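Local coordinates for protein AGR_C_4470p (Agrobacterium tumefaciens str. C58, PDB 2HQV) that is of unknown function but probably takes part in haem utilisation, at residues 96-101 with 118-123; 86-91 with 159-164; 78-83 with 102-107; 122-127 with 155-160; 143-148 with 173-178. All blocks are in the same frame, centred on the assembly; numbering follows the deposited sequence.

Contact 1: residues 96-101 with 118-123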
# COMPACT_ATOMS: atom_id res chain seq x y z
N LEU A 96 -2.80 -0.83 5.51
CA LEU A 96 -1.81 -0.47 6.52
C LEU A 96 -2.20 0.86 7.16
O LEU A 96 -2.35 1.88 6.47
CB LEU A 96 -0.42 -0.39 5.88
CG LEU A 96 0.80 -0.12 6.75
CD1 LEU A 96 0.94 -1.17 7.84
CD2 LEU A 96 2.05 -0.10 5.87
N GLU A 97 -2.38 0.84 8.47
CA GLU A 97 -2.77 2.04 9.21
C GLU A 97 -1.64 2.38 10.17
O GLU A 97 -1.30 1.59 11.05
CB GLU A 97 -4.07 1.77 9.97
CG GLU A 97 -5.18 1.27 9.06
CD GLU A 97 -6.42 0.81 9.80
OE1 GLU A 97 -7.36 0.34 9.13
OE2 GLU A 97 -6.46 0.91 11.05
N VAL A 98 -1.07 3.56 9.98
CA VAL A 98 0.05 4.02 10.78
C VAL A 98 -0.21 5.36 11.45
O VAL A 98 -0.43 6.37 10.77
CB VAL A 98 1.33 4.16 9.91
CG1 VAL A 98 2.56 4.41 10.80
CG2 VAL A 98 1.52 2.91 9.05
N PRO A 99 -0.22 5.39 12.78
CA PRO A 99 -0.45 6.65 13.49
C PRO A 99 0.89 7.37 13.60
O PRO A 99 1.93 6.73 13.79
CB PRO A 99 -0.97 6.20 14.84
CG PRO A 99 -0.19 4.94 15.08
CD PRO A 99 -0.25 4.25 13.72
N GLY A 100 0.88 8.69 13.47
CA GLY A 100 2.12 9.44 13.59
C GLY A 100 2.02 10.84 13.03
O GLY A 100 1.03 11.18 12.39
N HIS A 101 3.03 11.66 13.30
CA HIS A 101 3.07 13.01 12.78
C HIS A 101 3.61 12.90 11.36
O HIS A 101 4.41 12.02 11.07
CB HIS A 101 4.03 13.90 13.59
CG HIS A 101 3.51 14.27 14.95
ND1 HIS A 101 3.39 13.36 15.98
CD2 HIS A 101 3.07 15.46 15.44
CE1 HIS A 101 2.89 13.97 17.04
NE2 HIS A 101 2.70 15.24 16.74
N SER A 118 9.24 10.03 12.89
CA SER A 118 7.90 9.46 12.81
C SER A 118 7.95 8.10 12.15
O SER A 118 8.79 7.86 11.28
CB SER A 118 6.98 10.37 11.99
OG SER A 118 5.74 9.73 11.71
N PRO A 119 7.07 7.18 12.57
CA PRO A 119 7.07 5.85 11.95
C PRO A 119 6.54 5.91 10.52
O PRO A 119 6.67 4.96 9.76
CB PRO A 119 6.16 5.04 12.88
CG PRO A 119 5.20 6.07 13.39
CD PRO A 119 6.11 7.24 13.69
N ILE A 120 5.94 7.04 10.16
CA ILE A 120 5.41 7.22 8.80
C ILE A 120 6.57 7.69 7.93
O ILE A 120 7.03 8.81 8.06
CB ILE A 120 4.30 8.30 8.76
CG1 ILE A 120 3.09 7.83 9.57
CG2 ILE A 120 3.89 8.58 7.30
CD1 ILE A 120 1.99 8.88 9.67
N GLY A 121 7.03 6.82 7.04
CA GLY A 121 8.13 7.18 6.17
C GLY A 121 8.05 6.48 4.83
O GLY A 121 7.21 5.60 4.62
N GLY A 122 8.92 6.86 3.91
CA GLY A 122 8.91 6.24 2.60
C GLY A 122 8.95 7.21 1.45
O GLY A 122 9.64 8.23 1.50
N HIS A 123 8.18 6.89 0.41
CA HIS A 123 8.18 7.70 -0.81
C HIS A 123 6.82 7.81 -1.46
O HIS A 123 6.18 6.79 -1.73
CB HIS A 123 9.16 7.08 -1.80
CG HIS A 123 10.46 6.69 -1.19
ND1 HIS A 123 11.51 7.57 -1.05
CD2 HIS A 123 10.86 5.52 -0.63
CE1 HIS A 123 12.50 6.97 -0.42
NE2 HIS A 123 12.13 5.72 -0.15
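Ser-118 OG donates to His-101 O over 2.7 Å, arriving in the carbonyl plane. With OG anti to its own backbone N (chi1 170°), the same oxygen accepts from Ile-120 N at 3.1 Å, closing an ST turn, so one hydroxyl both shapes the loop and ties it to the backbone of His-101. The tight part lies beside it. Val-98 CG1 rests on Ile-120 CG1 at 3.7 Å, the two side chains pointing opposite ways as they pass, while Ile-120 CD1 reaches the carbonyl oxygens of both Val-98 and Gly-100. Pro-119 CG presses on Pro-99 O at 3.4 Å. Within this chain the strand is outermost in the six-stranded antiparallel sheet of the ChuX/HutX fold, but Glu-97, Gly-121 and His-123 pair in antiparallel fashion with a strand of the second subunit, and Val-98 and Pro-119 each meet their own counterparts there. The other side is looser. The Pro-99 ring is turned from the loop and packs on Glu-84 and Arg-163, and the exposed His-101 imidazole leads away from the loop.

Contact 2: residues 86-91 with 159-164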
# COMPACT_ATOMS: atom_id res chain seq x y z
N LEU A 86 -3.63 9.72 11.21
CA LEU A 86 -3.59 8.30 10.87
C LEU A 86 -3.38 8.18 9.37
O LEU A 86 -4.22 8.61 8.58
CB LEU A 86 -4.88 7.59 11.28
CG LEU A 86 -4.89 6.09 10.94
CD1 LEU A 86 -3.78 5.39 11.71
CD2 LEU A 86 -6.24 5.48 11.29
N MSE A 87 -2.25 7.61 8.98
CA MSE A 87 -1.92 7.41 7.58
C MSE A 87 -2.43 6.04 7.15
O MSE A 87 -2.19 5.04 7.83
CB MSE A 87 -0.40 7.49 7.38
CG MSE A 87 0.10 6.72 6.17
SE MSE A 87 -0.24 7.50 4.41
CE MSE A 87 -2.05 7.98 4.51
N ILE A 88 -3.15 5.99 6.04
CA ILE A 88 -3.66 4.71 5.56
C ILE A 88 -3.41 4.46 4.07
O ILE A 88 -3.71 5.30 3.22
CB ILE A 88 -5.18 4.57 5.80
CG1 ILE A 88 -5.49 4.73 7.29
CG2 ILE A 88 -5.66 3.20 5.31
CD1 ILE A 88 -6.96 4.55 7.62
N VAL A 89 -2.84 3.30 3.78
CA VAL A 89 -2.56 2.89 2.41
C VAL A 89 -3.30 1.57 2.30
O VAL A 89 -3.22 0.74 3.21
CB VAL A 89 -1.05 2.65 2.17
CG1 VAL A 89 -0.84 1.92 0.83
CG2 VAL A 89 -0.31 3.99 2.13
N GLN A 90 -4.02 1.38 1.21
CA GLN A 90 -4.79 0.15 1.01
C GLN A 90 -4.68 -0.43 -0.39
O GLN A 90 -4.71 0.29 -1.38
CB GLN A 90 -6.27 0.42 1.35
CG GLN A 90 -7.25 -0.59 0.77
CD GLN A 90 -8.65 -0.46 1.35
OE1 GLN A 90 -9.06 0.63 1.76
NE2 GLN A 90 -9.39 -1.56 1.39
N THR A 91 -4.54 -1.75 -0.46
CA THR A 91 -4.47 -2.46 -1.73
C THR A 91 -5.45 -3.61 -1.55
O THR A 91 -6.07 -3.72 -0.49
CB THR A 91 -3.06 -3.06 -2.02
OG1 THR A 91 -2.77 -4.10 -1.08
CG2 THR A 91 -2.00 -1.96 -1.94
N LYS A 159 -4.51 7.96 2.24
CA LYS A 159 -5.48 8.80 2.93
C LYS A 159 -4.96 9.21 4.30
O LYS A 159 -4.33 8.43 4.99
CB LYS A 159 -6.79 8.02 3.13
CG LYS A 159 -7.42 7.48 1.87
CD LYS A 159 -8.56 6.51 2.17
CE LYS A 159 -9.15 5.93 0.88
NZ LYS A 159 -10.27 4.96 1.12
N ILE A 160 -5.23 10.45 4.71
CA ILE A 160 -4.82 10.92 6.02
C ILE A 160 -6.12 11.14 6.80
O ILE A 160 -6.96 11.95 6.39
CB ILE A 160 -4.05 12.27 5.96
CG1 ILE A 160 -2.83 12.15 5.04
CG2 ILE A 160 -3.64 12.70 7.37
CD1 ILE A 160 -1.78 11.13 5.50
N PHE A 161 -6.28 10.41 7.89
CA PHE A 161 -7.48 10.53 8.71
C PHE A 161 -7.27 11.34 9.98
O PHE A 161 -6.20 11.31 10.57
CB PHE A 161 -7.98 9.14 9.12
CG PHE A 161 -8.80 8.46 8.08
CD1 PHE A 161 -10.18 8.51 8.13
CD2 PHE A 161 -8.19 7.80 7.02
CE1 PHE A 161 -10.96 7.91 7.14
CE2 PHE A 161 -8.96 7.19 6.02
CZ PHE A 161 -10.35 7.25 6.08
N VAL A 162 -8.31 12.07 10.37
CA VAL A 162 -8.28 12.84 11.60
C VAL A 162 -8.46 11.78 12.70
O VAL A 162 -9.30 10.89 12.57
CB VAL A 162 -9.46 13.85 11.64
CG1 VAL A 162 -9.60 14.45 13.03
CG2 VAL A 162 -9.21 14.97 10.63
N ARG A 163 -7.68 11.88 13.76
CA ARG A 163 -7.76 10.90 14.85
C ARG A 163 -8.93 11.12 15.80
O ARG A 163 -9.58 12.16 15.79
CB ARG A 163 -6.46 10.90 15.65
CG ARG A 163 -5.23 10.55 14.83
CD ARG A 163 -5.31 9.14 14.28
NE ARG A 163 -5.16 8.13 15.32
CZ ARG A 163 -4.07 7.99 16.07
NH1 ARG A 163 -3.04 8.80 15.88
NH2 ARG A 163 -4.01 7.04 16.99
N ARG A 164 -9.18 10.11 16.64
CA ARG A 164 -10.23 10.15 17.64
C ARG A 164 -9.58 10.06 19.02
O ARG A 164 -8.48 9.54 19.16
CB ARG A 164 -11.18 8.97 17.44
CG ARG A 164 -11.98 9.04 16.16
CD ARG A 164 -12.66 7.72 15.84
NE ARG A 164 -13.40 7.80 14.59
CZ ARG A 164 -14.54 8.47 14.42
NH1 ARG A 164 -15.07 9.14 15.43
NH2 ARG A 164 -15.13 8.48 13.23
O HOH W 1 -8.46 3.01 2.54
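Leu-86, Met-87 and Ile-88 pair with Phe-161, Ile-160 and Lys-159 as antiparallel neighbours inside the six-stranded sheet of this ChuX/HutX-family chain. The backbone bonds come first. Leu-86 and Phe-161 form a hydrogen-bonded pair, Phe-161 N giving an almost straight bond to Leu-86 O (2.8 Å, 177° at the hydrogen) and Leu-86 N returning a longer one of 3.1 Å to Phe-161 O. Ile-88 and Lys-159 form the next such pair, with Lys-159 N 2.9 Å from Ile-88 O. Between them, Met-87 and Ile-160 are a non-hydrogen-bonded pair.

The apolar contacts divide between the two faces. On the face bearing Leu-86, Ile-88 and Phe-161, Ile-88 CD1 meets the phenyl ring obliquely at Phe-161 CD2, 3.5 Å away. The chi2 bend of Arg-163 (-63°) lays its CD 3.4 Å from Leu-86 CB; its guanidinium goes on to a salt bridge with Glu-84. On the other face the selenium of Met-87 lies 4.1 Å from Ile-160 CD1; the terminal methyl is modelled too close to the backbone for its place to be trusted.

Polar side chains meet through water. Lys-159, extended beyond CG and also in a cation-pi contact with Trp-148, donates from NZ to a water at 3.0 Å, and this water donates to Gln-90 OE1 at 2.6 Å.

Contact 3: residues 78-83 with 102-107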
# COMPACT_ATOMS: atom_id res chain seq x y z
N GLU A 78 0.59 21.96 5.78
CA GLU A 78 -0.52 22.28 6.66
C GLU A 78 -0.78 21.12 7.63
O GLU A 78 -0.84 21.31 8.85
CB GLU A 78 -1.77 22.55 5.82
CG GLU A 78 -2.89 23.25 6.55
CD GLU A 78 -2.56 24.71 6.83
OE1 GLU A 78 -2.55 25.52 5.88
OE2 GLU A 78 -2.31 25.04 8.01
N MSE A 79 -0.93 19.92 7.08
CA MSE A 79 -1.22 18.75 7.91
C MSE A 79 -0.09 18.40 8.88
O MSE A 79 -0.34 17.82 9.93
CB MSE A 79 -1.54 17.55 7.02
CG MSE A 79 -2.78 17.76 6.15
SE MSE A 79 -3.30 16.14 5.21
CE MSE A 79 -1.72 15.92 4.08
N ARG A 80 1.14 18.76 8.54
CA ARG A 80 2.26 18.48 9.43
C ARG A 80 2.08 19.19 10.77
O ARG A 80 2.70 18.82 11.76
CB ARG A 80 3.58 18.92 8.79
CG ARG A 80 4.01 18.07 7.59
CD ARG A 80 5.42 18.42 7.16
NE ARG A 80 6.33 18.31 8.28
CZ ARG A 80 6.91 19.35 8.88
NH1 ARG A 80 6.67 20.59 8.45
NH2 ARG A 80 7.70 19.15 9.93
N GLY A 81 1.21 20.20 10.80
CA GLY A 81 0.98 20.92 12.04
C GLY A 81 -0.24 20.39 12.77
O GLY A 81 -0.59 20.91 13.83
N TRP A 82 -0.87 19.36 12.22
CA TRP A 82 -2.07 18.78 12.83
C TRP A 82 -1.81 17.82 13.98
O TRP A 82 -2.74 17.39 14.65
CB TRP A 82 -2.90 18.04 11.77
CG TRP A 82 -3.55 18.91 10.72
CD1 TRP A 82 -3.35 20.25 10.51
CD2 TRP A 82 -4.47 18.47 9.71
NE1 TRP A 82 -4.10 20.67 9.44
CE2 TRP A 82 -4.80 19.60 8.93
CE3 TRP A 82 -5.05 17.24 9.40
CZ2 TRP A 82 -5.69 19.53 7.84
CZ3 TRP A 82 -5.94 17.17 8.32
CH2 TRP A 82 -6.25 18.31 7.56
N GLY A 83 -0.55 17.48 14.21
CA GLY A 83 -0.23 16.56 15.29
C GLY A 83 -0.25 15.13 14.77
O GLY A 83 -0.01 14.89 13.59
N LEU A 102 3.15 13.77 10.47
CA LEU A 102 3.67 13.74 9.10
C LEU A 102 5.02 14.44 9.08
O LEU A 102 5.14 15.58 9.52
CB LEU A 102 2.70 14.44 8.15
CG LEU A 102 1.39 13.69 7.90
CD1 LEU A 102 0.56 14.41 6.85
CD2 LEU A 102 1.72 12.28 7.44
N PRO A 103 6.06 13.76 8.57
CA PRO A 103 7.40 14.36 8.51
C PRO A 103 7.60 15.25 7.30
O PRO A 103 6.78 15.27 6.38
CB PRO A 103 8.31 13.15 8.47
CG PRO A 103 7.55 12.22 7.59
CD PRO A 103 6.11 12.36 8.10
N GLU A 104 8.70 16.00 7.30
CA GLU A 104 9.03 16.88 6.20
C GLU A 104 9.45 16.00 5.03
O GLU A 104 9.95 14.89 5.23
CB GLU A 104 10.19 17.80 6.58
CG GLU A 104 10.01 18.52 7.90
CD GLU A 104 11.20 19.40 8.25
OE1 GLU A 104 12.34 18.90 8.22
OE2 GLU A 104 10.98 20.59 8.55
N GLY A 105 9.25 16.50 3.82
CA GLY A 105 9.63 15.73 2.65
C GLY A 105 10.50 16.53 1.70
O GLY A 105 10.44 17.75 1.67
N THR A 106 11.32 15.82 0.94
CA THR A 106 12.18 16.44 -0.06
C THR A 106 11.68 15.90 -1.39
O THR A 106 11.04 14.84 -1.42
CB THR A 106 13.65 16.03 0.12
OG1 THR A 106 13.77 14.60 0.04
CG2 THR A 106 14.18 16.52 1.47
N GLU A 107 11.96 16.59 -2.48
CA GLU A 107 11.47 16.12 -3.77
C GLU A 107 12.52 15.99 -4.87
O GLU A 107 13.42 16.83 -5.01
CB GLU A 107 10.34 17.04 -4.26
CG GLU A 107 9.94 16.83 -5.71
CD GLU A 107 8.72 17.65 -6.12
OE1 GLU A 107 8.27 18.50 -5.32
OE2 GLU A 107 8.21 17.45 -7.24
O HOH W 2 1.13 15.65 11.26
O HOH W 3 4.81 16.84 11.79
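Arg-80 crosses the Leu-102 to Glu-104 segment at a slant, each part of it meeting something different. Its CB stands 3.8 Å from Leu-102 O, and CG is nearer to the same oxygen, 3.3 Å, while also brushing Leu-102 CB. CD passes Pro-103 O at 3.5 Å. The chain then bends at chi3 (54°), which sets NE toward Leu-102 O for a weak hydrogen bond, 3.2 Å long and only 133° at the hydrogen. At the tip, Glu-104 CG sits over one face of the guanidinium, displaced toward its rim and 3.1 Å from NH2. Glu-104 OE2 is 3.8 Å from Arg-80 NH2 in a long salt bridge; it lies well out of the guanidinium plane, so the attraction is one of charge without a directed N-H. Leu-102 O also accepts from a water that donates to Arg-80 O. A second water takes Leu-102 N as donor and gives its hydrogens to Met-79 O and Gly-83 O. Deeper in, Leu-102 CD1 packs on Met-79 CB at 3.8 Å. Arg-80 is carried by a type I beta turn, Met-79 to Trp-82, in the connection between helix 72-79 and strand 85-90, and the 102-104 segment packs against it.

Contact 4: residues 122-127 with 155-160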
# COMPACT_ATOMS: atom_id res chain seq x y z
N GLY A 122 8.92 6.86 3.91
CA GLY A 122 8.91 6.24 2.60
C GLY A 122 8.95 7.21 1.45
O GLY A 122 9.64 8.23 1.50
N HIS A 123 8.18 6.89 0.41
CA HIS A 123 8.18 7.70 -0.81
C HIS A 123 6.82 7.81 -1.46
O HIS A 123 6.18 6.79 -1.73
CB HIS A 123 9.16 7.08 -1.80
CG HIS A 123 10.46 6.69 -1.19
ND1 HIS A 123 11.51 7.57 -1.05
CD2 HIS A 123 10.86 5.52 -0.63
CE1 HIS A 123 12.50 6.97 -0.42
NE2 HIS A 123 12.13 5.72 -0.15
N ILE A 124 6.41 9.04 -1.74
CA ILE A 124 5.13 9.31 -2.38
C ILE A 124 5.36 9.78 -3.82
O ILE A 124 6.16 10.70 -4.05
CB ILE A 124 4.36 10.38 -1.58
CG1 ILE A 124 4.10 9.86 -0.16
CG2 ILE A 124 3.06 10.73 -2.29
CD1 ILE A 124 3.34 10.82 0.73
N LYS A 125 4.68 9.17 -4.78
CA LYS A 125 4.85 9.57 -6.18
C LYS A 125 3.96 10.79 -6.43
O LYS A 125 2.89 10.69 -7.05
CB LYS A 125 4.50 8.44 -7.14
CG LYS A 125 5.06 8.67 -8.56
CD LYS A 125 4.81 7.50 -9.49
CE LYS A 125 5.35 7.79 -10.90
NZ LYS A 125 5.14 6.63 -11.81
N LYS A 126 4.43 11.92 -5.92
CA LYS A 126 3.74 13.20 -6.01
C LYS A 126 3.29 13.59 -7.41
O LYS A 126 2.22 14.16 -7.57
CB LYS A 126 4.63 14.31 -5.43
CG LYS A 126 4.04 15.70 -5.53
CD LYS A 126 5.06 16.77 -5.12
CE LYS A 126 4.55 18.17 -5.45
NZ LYS A 126 5.57 19.23 -5.19
N ASP A 127 4.09 13.28 -8.43
CA ASP A 127 3.71 13.67 -9.78
C ASP A 127 2.54 12.86 -10.33
O ASP A 127 2.05 13.14 -11.42
CB ASP A 127 4.93 13.62 -10.72
CG ASP A 127 5.35 12.21 -11.09
OD1 ASP A 127 4.90 11.23 -10.47
OD2 ASP A 127 6.18 12.09 -12.02
N GLY A 155 -8.34 6.83 -8.12
CA GLY A 155 -8.24 6.04 -6.91
C GLY A 155 -7.44 6.82 -5.88
O GLY A 155 -6.78 7.79 -6.22
N ALA A 156 -7.50 6.42 -4.62
CA ALA A 156 -6.75 7.12 -3.58
C ALA A 156 -5.34 6.54 -3.49
O ALA A 156 -5.17 5.33 -3.38
CB ALA A 156 -7.44 6.97 -2.24
N MSE A 157 -4.34 7.42 -3.56
CA MSE A 157 -2.94 7.01 -3.45
C MSE A 157 -2.72 6.61 -1.98
O MSE A 157 -2.09 5.60 -1.67
CB MSE A 157 -2.03 8.18 -3.82
CG MSE A 157 -2.18 8.64 -5.27
SE MSE A 157 -1.23 10.31 -5.57
CE MSE A 157 0.57 9.70 -5.27
N PHE A 158 -3.27 7.43 -1.09
CA PHE A 158 -3.21 7.20 0.34
C PHE A 158 -4.21 8.16 0.96
O PHE A 158 -4.70 9.06 0.27
CB PHE A 158 -1.79 7.44 0.89
CG PHE A 158 -1.31 8.86 0.76
CD1 PHE A 158 -1.51 9.78 1.78
CD2 PHE A 158 -0.67 9.28 -0.40
CE1 PHE A 158 -1.08 11.11 1.65
CE2 PHE A 158 -0.24 10.60 -0.55
CZ PHE A 158 -0.44 11.51 0.48
N LYS A 159 -4.51 7.96 2.24
CA LYS A 159 -5.48 8.80 2.93
C LYS A 159 -4.96 9.21 4.30
O LYS A 159 -4.33 8.43 4.99
CB LYS A 159 -6.79 8.02 3.13
CG LYS A 159 -7.42 7.48 1.87
CD LYS A 159 -8.56 6.51 2.17
CE LYS A 159 -9.15 5.93 0.88
NZ LYS A 159 -10.27 4.96 1.12
N ILE A 160 -5.23 10.45 4.71
CA ILE A 160 -4.82 10.92 6.02
C ILE A 160 -6.12 11.14 6.80
O ILE A 160 -6.96 11.95 6.39
CB ILE A 160 -4.05 12.27 5.96
CG1 ILE A 160 -2.83 12.15 5.04
CG2 ILE A 160 -3.64 12.70 7.37
CD1 ILE A 160 -1.78 11.13 5.50
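Ile-124 and Met-157 mark the nearest approach of two backbones that stay well apart, 8.5 Å between their CA atoms, so the contact is made by side chains. It joins the short strand 123-124 to strand 156-161 of the six-stranded sheet; strand 123-124 is outermost within this chain in the three-stranded sheet, though His-123 and Ile-124 pair with a strand of the second subunit. Both segments are kinked here: Lys-125 is the centre of an inverse gamma turn with a weak bond from Lys-126 N to Ile-124 O, and strand 156-161 turns a corner at Met-157.

Ile-124 reaches across with both branches. Its CG2, anti to the backbone N, comes within 3.7 Å of Phe-158 CE2, meeting the ring obliquely, and CD1 is 3.8 Å from the same ring carbon; the two side chains cross at about a right angle. Phe-158 carries CG in the crowded position between backbone N and carbonyl carbon (chi1 64°), and its ring stacks with that of Phe-149. Trp-76 of helix 72-79 touches both Ile-124 and Phe-158, placing the contact in the interior between helix and sheets.

Toward the dimer interface, Lys-125 packs on Gly-92 and Met-157 on Asp-93, both of the second subunit. Met-157, a selenomethionine bent at chi3 (65°), places its terminal methyl 4.0 Å from Ile-124 CG2, and the same CE lies 3.1 Å from the carbonyl oxygen of Lys-125.

Contact 5: residues 143-148 with 173-178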
# COMPACT_ATOMS: atom_id res chain seq x y z
N ARG A 143 -19.37 10.34 12.03
CA ARG A 143 -18.63 11.24 11.16
C ARG A 143 -17.17 10.81 11.03
O ARG A 143 -16.51 10.47 12.00
CB ARG A 143 -18.70 12.66 11.71
CG ARG A 143 -18.31 13.71 10.70
CD ARG A 143 -18.05 15.03 11.38
NE ARG A 143 -17.57 16.04 10.46
CZ ARG A 143 -17.11 17.23 10.85
NH1 ARG A 143 -17.06 17.55 12.14
NH2 ARG A 143 -16.70 18.10 9.95
N SER A 144 -16.67 10.86 9.79
CA SER A 144 -15.30 10.51 9.48
C SER A 144 -14.71 11.63 8.61
O SER A 144 -15.34 12.07 7.64
CB SER A 144 -15.27 9.18 8.71
OG SER A 144 -14.01 8.92 8.13
N CYS A 145 -13.53 12.09 8.97
CA CYS A 145 -12.87 13.15 8.21
C CYS A 145 -11.48 12.71 7.75
O CYS A 145 -10.66 12.30 8.56
CB CYS A 145 -12.75 14.41 9.07
SG CYS A 145 -14.35 15.13 9.56
N SER A 146 -11.23 12.80 6.45
CA SER A 146 -9.94 12.38 5.91
C SER A 146 -9.57 13.18 4.67
O SER A 146 -10.41 13.85 4.06
CB SER A 146 -9.98 10.88 5.58
OG SER A 146 -11.08 10.58 4.74
N VAL A 147 -8.29 13.12 4.31
CA VAL A 147 -7.79 13.82 3.14
C VAL A 147 -7.26 12.76 2.17
O VAL A 147 -6.30 12.04 2.47
CB VAL A 147 -6.66 14.80 3.51
CG1 VAL A 147 -6.25 15.61 2.28
CG2 VAL A 147 -7.14 15.73 4.63
N TRP A 148 -7.90 12.67 1.01
CA TRP A 148 -7.55 11.71 -0.01
C TRP A 148 -6.68 12.29 -1.13
O TRP A 148 -7.10 13.21 -1.83
CB TRP A 148 -8.82 11.15 -0.66
CG TRP A 148 -9.71 10.34 0.25
CD1 TRP A 148 -9.95 10.55 1.58
CD2 TRP A 148 -10.52 9.22 -0.14
NE1 TRP A 148 -10.85 9.62 2.04
CE2 TRP A 148 -11.22 8.80 1.02
CE3 TRP A 148 -10.72 8.53 -1.34
CZ2 TRP A 148 -12.11 7.72 1.00
CZ3 TRP A 148 -11.61 7.45 -1.36
CH2 TRP A 148 -12.29 7.06 -0.19
N GLY A 173 -9.04 19.81 18.42
CA GLY A 173 -8.09 20.68 17.76
C GLY A 173 -7.77 20.31 16.33
O GLY A 173 -7.72 21.16 15.44
N GLN A 174 -7.55 19.02 16.10
CA GLN A 174 -7.23 18.51 14.77
C GLN A 174 -8.41 18.68 13.83
O GLN A 174 -8.26 19.14 12.70
CB GLN A 174 -6.85 17.04 14.87
CG GLN A 174 -6.12 16.51 13.66
CD GLN A 174 -5.54 15.14 13.92
OE1 GLN A 174 -6.21 14.13 13.75
NE2 GLN A 174 -4.28 15.10 14.35
N LEU A 175 -9.60 18.32 14.31
CA LEU A 175 -10.82 18.43 13.53
C LEU A 175 -11.03 19.86 13.04
O LEU A 175 -11.36 20.07 11.88
CB LEU A 175 -12.03 17.99 14.37
CG LEU A 175 -13.40 18.13 13.70
CD1 LEU A 175 -13.41 17.35 12.39
CD2 LEU A 175 -14.48 17.61 14.64
N ALA A 176 -10.83 20.83 13.93
CA ALA A 176 -11.00 22.23 13.58
C ALA A 176 -10.09 22.64 12.41
O ALA A 176 -10.51 23.36 11.50
CB ALA A 176 -10.72 23.12 14.80
N LYS A 177 -8.84 22.17 12.44
CA LYS A 177 -7.89 22.49 11.37
C LYS A 177 -8.31 21.85 10.05
O LYS A 177 -8.16 22.43 8.98
CB LYS A 177 -6.48 22.03 11.75
CG LYS A 177 -5.94 22.69 13.01
CD LYS A 177 -4.54 22.21 13.36
CE LYS A 177 -4.02 22.88 14.62
NZ LYS A 177 -2.63 22.43 14.94
N PHE A 178 -8.84 20.63 10.13
CA PHE A 178 -9.31 19.93 8.94
C PHE A 178 -10.46 20.73 8.32
O PHE A 178 -10.43 21.07 7.13
CB PHE A 178 -9.82 18.53 9.32
CG PHE A 178 -10.61 17.86 8.23
CD1 PHE A 178 -9.99 17.12 7.23
CD2 PHE A 178 -12.00 18.02 8.17
CE1 PHE A 178 -10.72 16.54 6.19
CE2 PHE A 178 -12.74 17.44 7.13
CZ PHE A 178 -12.09 16.70 6.14
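Cys-145 CB sits over a face of the Phe-178 ring, 3.7 Å from the centroid and 15° off the ring normal, a CH-pi contact. SG of the same cysteine lies more obliquely, 4.4 Å from that centroid and 39° off the normal, in a sulfur-aromatic contact. The rim of the ring is met by the strand as well: Val-147 CG2 approaches in the ring plane, 4.0 Å from CE1, and Ser-146 O is at the edge, 3.4 Å from the same Phe-178 CE1. One turn earlier in the helix, Leu-175 CD1 touches Cys-145 SG at 3.7 Å and rests over one face of the Arg-143 guanidinium; the sulfur also lies above a face of that group, toward its rim.

The next shell fixes these groups. Arg-143, extended from CG to NE, forms salt bridges through NH2 with two carboxylates, so its flat group is held between Asp-136 of strand 129-139 and Glu-179 of the helix. Gln-174 pins the helix to the chain around it, accepting from Arg-163 N and donating to Trp-82 O and Glu-84 O.

Helix 172-185 thus packs across the sheet, its local axis 9.7 Å from that of strand 142-151 and at 56° to it. That strand runs between strands 129-139 and 156-161, and Phe-178 also touches Val-162, which follows Phe-161.

Overall arrangement
Contacts 1, 2, 4 and 5 all reach the six-stranded sheet, where strand 85-90 lies between 94-100 and 156-161, and 142-151 comes next. Contacts 1 and 2 are about 9 Å apart between centres and joined by hydrogen bonds such as Val-98 O to Met-87 N. Contact 2 shares Lys-159 and Ile-160 with contact 4, and Ile-160 also packs on Met-79 and Leu-102 of contact 3. Contact 3 meets contact 4 again in the Glu-107 to Lys-126 salt bridge. Contacts 4 and 5 are the farthest apart, about 18 Å between centres. Contacts 1, 2 and 4 touch the second subunit, whereas 3 and 5 do not.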